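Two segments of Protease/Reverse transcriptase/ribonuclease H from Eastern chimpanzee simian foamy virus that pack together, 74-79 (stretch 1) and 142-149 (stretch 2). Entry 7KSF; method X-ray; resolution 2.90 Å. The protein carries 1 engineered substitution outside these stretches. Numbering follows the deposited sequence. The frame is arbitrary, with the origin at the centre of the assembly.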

ATOM      1  N   SER A  74       6.236 -10.848 -40.475  1.00 85.00           N
ATOM      2  CA  SER A  74       6.401 -10.372 -39.114  1.00 83.96           C
ATOM      3  C   SER A  74       5.852 -11.423 -38.164  1.00 87.75           C
ATOM      4  O   SER A  74       4.680 -11.808 -38.297  1.00 89.78           O
ATOM      5  CB  SER A  74       5.694  -9.038 -38.878  1.00 84.96           C
ATOM      6  OG  SER A  74       5.670  -8.710 -37.500  1.00 85.22           O
ATOM      7  N   PRO A  75       6.651 -11.897 -37.205  1.00 83.46           N
ATOM      8  CA  PRO A  75       6.125 -12.821 -36.196  1.00 83.38           C
ATOM      9  C   PRO A  75       5.156 -12.172 -35.221  1.00 83.51           C
ATOM     10  O   PRO A  75       4.618 -12.873 -34.356  1.00 85.21           O
ATOM     11  CB  PRO A  75       7.394 -13.296 -35.473  1.00 82.75           C
ATOM     12  CG  PRO A  75       8.368 -12.174 -35.662  1.00 82.99           C
ATOM     13  CD  PRO A  75       8.084 -11.614 -37.022  1.00 83.17           C
ATOM     14  N   TYR A  76       4.911 -10.872 -35.335  1.00 83.75           N
ATOM     15  CA  TYR A  76       4.056 -10.159 -34.403  1.00 84.07           C
ATOM     16  C   TYR A  76       2.620 -10.109 -34.915  1.00 84.15           C
ATOM     17  O   TYR A  76       2.312 -10.526 -36.033  1.00 84.07           O
ATOM     18  CB  TYR A  76       4.589  -8.745 -34.171  1.00 87.39           C
ATOM     19  CG  TYR A  76       6.062  -8.682 -33.838  1.00101.42           C
ATOM     20  CD1 TYR A  76       6.975  -8.123 -34.729  1.00109.29           C
ATOM     21  CD2 TYR A  76       6.546  -9.184 -32.637  1.00 89.16           C
ATOM     22  CE1 TYR A  76       8.323  -8.063 -34.426  1.00108.50           C
ATOM     23  CE2 TYR A  76       7.894  -9.129 -32.327  1.00 89.81           C
ATOM     24  CZ  TYR A  76       8.778  -8.569 -33.226  1.00 98.94           C
ATOM     25  OH  TYR A  76      10.119  -8.514 -32.924  1.00 92.19           O
ATOM     26  N   GLU A  77       1.731  -9.586 -34.071  1.00 85.29           N
ATOM     27  CA  GLU A  77       0.319  -9.456 -34.401  1.00 86.11           C
ATOM     28  C   GLU A  77      -0.046  -8.080 -34.945  1.00 88.32           C
ATOM     29  O   GLU A  77      -1.189  -7.884 -35.368  1.00 89.99           O
ATOM     30  CB  GLU A  77      -0.547  -9.760 -33.169  1.00 90.98           C
ATOM     31  CG  GLU A  77      -0.564  -8.660 -32.109  1.00112.68           C
ATOM     32  CD  GLU A  77       0.705  -8.607 -31.273  1.00100.83           C
ATOM     33  OE1 GLU A  77       1.573  -9.491 -31.433  1.00117.41           O
ATOM     34  OE2 GLU A  77       0.830  -7.677 -30.448  1.00 81.72           O
ATOM     35  N   TYR A  78       0.885  -7.132 -34.946  1.00 84.21           N
ATOM     36  CA  TYR A  78       0.637  -5.799 -35.470  1.00 84.04           C
ATOM     37  C   TYR A  78       1.352  -5.619 -36.804  1.00 83.92           C
ATOM     38  O   TYR A  78       2.273  -6.366 -37.148  1.00 87.21           O
ATOM     39  CB  TYR A  78       1.096  -4.725 -34.477  1.00 83.89           C
ATOM     40  CG  TYR A  78       2.596  -4.650 -34.310  1.00 83.57           C
ATOM     41  CD1 TYR A  78       3.258  -5.494 -33.425  1.00 83.37           C
ATOM     42  CD2 TYR A  78       3.351  -3.740 -35.037  1.00 83.93           C
ATOM     43  CE1 TYR A  78       4.632  -5.429 -33.271  1.00 82.19           C
ATOM     44  CE2 TYR A  78       4.722  -3.670 -34.890  1.00 83.65           C
ATOM     45  CZ  TYR A  78       5.359  -4.515 -34.008  1.00 82.63           C
ATOM     46  OH  TYR A  78       6.726  -4.453 -33.856  1.00 82.77           O
ATOM     47  N   ILE A  79       0.917  -4.612 -37.554  1.00 84.25           N
ATOM     48  CA  ILE A  79       1.495  -4.285 -38.852  1.00 84.77           C
ATOM     49  C   ILE A  79       2.486  -3.146 -38.629  1.00 85.79           C
ATOM     50  O   ILE A  79       2.092  -1.988 -38.466  1.00 86.36           O
ATOM     51  CB  ILE A  79       0.428  -3.909 -39.880  1.00 84.56           C
ATOM     52  CG1 ILE A  79      -0.518  -5.084 -40.124  1.00 84.29           C
ATOM     53  CG2 ILE A  79       1.076  -3.477 -41.181  1.00 85.66           C
ATOM     54  CD1 ILE A  79      -1.625  -4.780 -41.114  1.00 84.66           C
ATOM     55  N   GLY A 142       1.813   0.043 -22.283  1.00 59.16           N
ATOM     56  CA  GLY A 142       2.949   0.015 -23.184  1.00 75.17           C
ATOM     57  C   GLY A 142       3.019  -1.284 -23.963  1.00 73.73           C
ATOM     58  O   GLY A 142       2.498  -2.313 -23.526  1.00 69.10           O
ATOM     59  N   HIS A 143       3.658  -1.233 -25.128  1.00 80.50           N
ATOM     60  CA  HIS A 143       3.874  -2.416 -25.945  1.00 66.33           C
ATOM     61  C   HIS A 143       5.236  -3.020 -25.636  1.00 68.03           C
ATOM     62  O   HIS A 143       6.230  -2.302 -25.490  1.00 67.66           O
ATOM     63  CB  HIS A 143       3.776  -2.080 -27.436  1.00 69.86           C
ATOM     64  CG  HIS A 143       3.989  -3.258 -28.336  1.00 83.57           C
ATOM     65  ND1 HIS A 143       3.137  -4.341 -28.360  1.00 82.26           N
ATOM     66  CD2 HIS A 143       4.958  -3.522 -29.245  1.00 88.36           C
ATOM     67  CE1 HIS A 143       3.573  -5.221 -29.245  1.00 82.25           C
ATOM     68  NE2 HIS A 143       4.677  -4.749 -29.794  1.00 85.84           N
ATOM     69  N   ARG A 144       5.272  -4.342 -25.541  1.00 77.63           N
ATOM     70  CA  ARG A 144       6.484  -5.088 -25.210  1.00 77.82           C
ATOM     71  C   ARG A 144       6.885  -5.921 -26.422  1.00 77.28           C
ATOM     72  O   ARG A 144       6.202  -6.889 -26.767  1.00 87.57           O
ATOM     73  CB  ARG A 144       6.247  -5.966 -23.984  1.00 71.09           C
ATOM     74  CG  ARG A 144       7.472  -6.716 -23.522  1.00 71.86           C
ATOM     75  CD  ARG A 144       8.510  -5.773 -22.957  1.00 70.21           C
ATOM     76  NE  ARG A 144       9.655  -6.506 -22.433  1.00 70.65           N
ATOM     77  CZ  ARG A 144      10.659  -6.951 -23.181  1.00 72.05           C
ATOM     78  NH1 ARG A 144      10.656  -6.733 -24.489  1.00 72.83           N
ATOM     79  NH2 ARG A 144      11.662  -7.612 -22.626  1.00 84.62           N
ATOM     80  N   LYS A 145       7.993  -5.546 -27.064  1.00 81.51           N
ATOM     81  CA  LYS A 145       8.486  -6.249 -28.249  1.00 85.71           C
ATOM     82  C   LYS A 145       9.047  -7.605 -27.824  1.00 99.08           C
ATOM     83  O   LYS A 145      10.255  -7.806 -27.693  1.00 89.78           O
ATOM     84  CB  LYS A 145       9.536  -5.415 -28.974  1.00 93.76           C
ATOM     85  CG  LYS A 145       9.014  -4.111 -29.555  1.00 96.91           C
ATOM     86  CD  LYS A 145      10.129  -3.331 -30.233  1.00 92.86           C
ATOM     87  CE  LYS A 145       9.612  -2.034 -30.837  1.00 91.41           C
ATOM     88  NZ  LYS A 145      10.704  -1.219 -31.443  1.00 86.50           N
ATOM     89  N   ILE A 146       8.135  -8.556 -27.615  1.00102.07           N
ATOM     90  CA  ILE A 146       8.487  -9.895 -27.159  1.00 95.17           C
ATOM     91  C   ILE A 146       7.656 -10.905 -27.938  1.00105.99           C
ATOM     92  O   ILE A 146       6.612 -10.581 -28.508  1.00101.31           O
ATOM     93  CB  ILE A 146       8.266 -10.058 -25.635  1.00 78.81           C
ATOM     94  CG1 ILE A 146       9.029 -11.270 -25.094  1.00 91.31           C
ATOM     95  CG2 ILE A 146       6.782 -10.169 -25.319  1.00 78.40           C
ATOM     96  CD1 ILE A 146       8.794 -11.531 -23.620  1.00 91.52           C
ATOM     97  N   ARG A 147       8.149 -12.139 -27.982  1.00 95.73           N
ATOM     98  CA  ARG A 147       7.417 -13.220 -28.625  1.00 82.50           C
ATOM     99  C   ARG A 147       6.086 -13.423 -27.913  1.00 81.56           C
ATOM    100  O   ARG A 147       6.077 -13.661 -26.693  1.00 81.02           O
ATOM    101  CB  ARG A 147       8.233 -14.511 -28.610  1.00 86.09           C
ATOM    102  CG  ARG A 147       9.484 -14.460 -29.472  1.00100.41           C
ATOM    103  CD  ARG A 147      10.109 -15.839 -29.620  1.00118.52           C
ATOM    104  NE  ARG A 147      11.291 -15.820 -30.478  1.00122.99           N
ATOM    105  CZ  ARG A 147      11.267 -16.033 -31.792  1.00106.69           C
ATOM    106  NH1 ARG A 147      10.121 -16.281 -32.407  1.00 95.90           N
ATOM    107  NH2 ARG A 147      12.394 -15.997 -32.491  1.00 95.71           N
ATOM    108  N   PRO A 148       4.954 -13.322 -28.610  1.00 80.56           N
ATOM    109  CA  PRO A 148       3.656 -13.430 -27.936  1.00 78.73           C
ATOM    110  C   PRO A 148       3.489 -14.762 -27.220  1.00 79.05           C
ATOM    111  O   PRO A 148       3.959 -15.804 -27.679  1.00 79.83           O
ATOM    112  CB  PRO A 148       2.649 -13.279 -29.081  1.00 77.91           C
ATOM    113  CG  PRO A 148       3.387 -12.511 -30.128  1.00 79.55           C
ATOM    114  CD  PRO A 148       4.810 -12.984 -30.036  1.00 80.73           C
ATOM    115  N   HIS A 149       2.802 -14.713 -26.085  1.00 83.44           N
ATOM    116  CA  HIS A 149       2.617 -15.885 -25.243  1.00 85.81           C
ATOM    117  C   HIS A 149       1.481 -16.761 -25.754  1.00 78.40           C
ATOM    118  O   HIS A 149       0.504 -16.277 -26.333  1.00 77.13           O
ATOM    119  CB  HIS A 149       2.329 -15.470 -23.799  1.00 81.11           C
ATOM    120  CG  HIS A 149       3.437 -14.696 -23.154  1.00 89.51           C
ATOM    121  ND1 HIS A 149       4.115 -15.155 -22.047  1.00108.99           N
ATOM    122  CD2 HIS A 149       3.978 -13.493 -23.455  1.00 88.79           C
ATOM    123  CE1 HIS A 149       5.030 -14.271 -21.693  1.00108.96           C
ATOM    124  NE2 HIS A 149       4.969 -13.252 -22.533  1.00107.17           N
TER

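Two stretches, neither of them a regular helix or strand, meet here mostly through side chains, with two backbone oxygens taking part: no hydrogen bond crosses between them, and together they bury 312 Å². The backbones stay well apart. The CA atoms of Tyr 76 and Pro 148 lie 7.3 Å from each other, those of Tyr 78 and His 143 10.6 Å, and across the wider gap the rings of Tyr 78 and His 143 meet.

Tyr 76, His 143 and Pro 148 give up the most surface. The CA-to-CB bond of His 143 points toward the other stretch, and with chi1 in the t well its imidazole meets Tyr 78, whose CA-to-CB bond also points toward the other stretch. Tyr 78 CE1 comes within 3.5 Å of His 143 NE2, the ring centroids are 5.2 Å apart and the planes are inclined at 81°. The approach is oblique, a van der Waals fit between two aromatic groups. At the edge of the imidazole, near its plane, Glu 77 OE2 sits 3.9 Å from His 143 CE1. A ring CH is a mildly polar neighbour for a carboxylate, but at this distance the contact is loose.

Glu 77 also reaches Pro 148, near the end of the second stretch, where Glu 77 OE1 lies 3.8 Å from Pro 148 CG. One carboxylate thus touches both a histidine and a proline, while Pro 148 CD rests 4.3 Å from the backbone oxygen of Pro 75, Pro 75 O.

Tyr 76 covers its area differently. Its CA-to-CB bond runs sideways, but its end comes nearer, with chi1 in the m well, and Tyr 76 CE2 lies 4.3 Å from Ile 146 O, at the ring edge. Within its own stretch, Tyr 76 N donates to Ser 74 OG at 3.2 Å. The rule to read is modest: a few rings, a carboxylate and two backbone oxygens in loose contact can join two irregular stretches without a hydrogen bond between them.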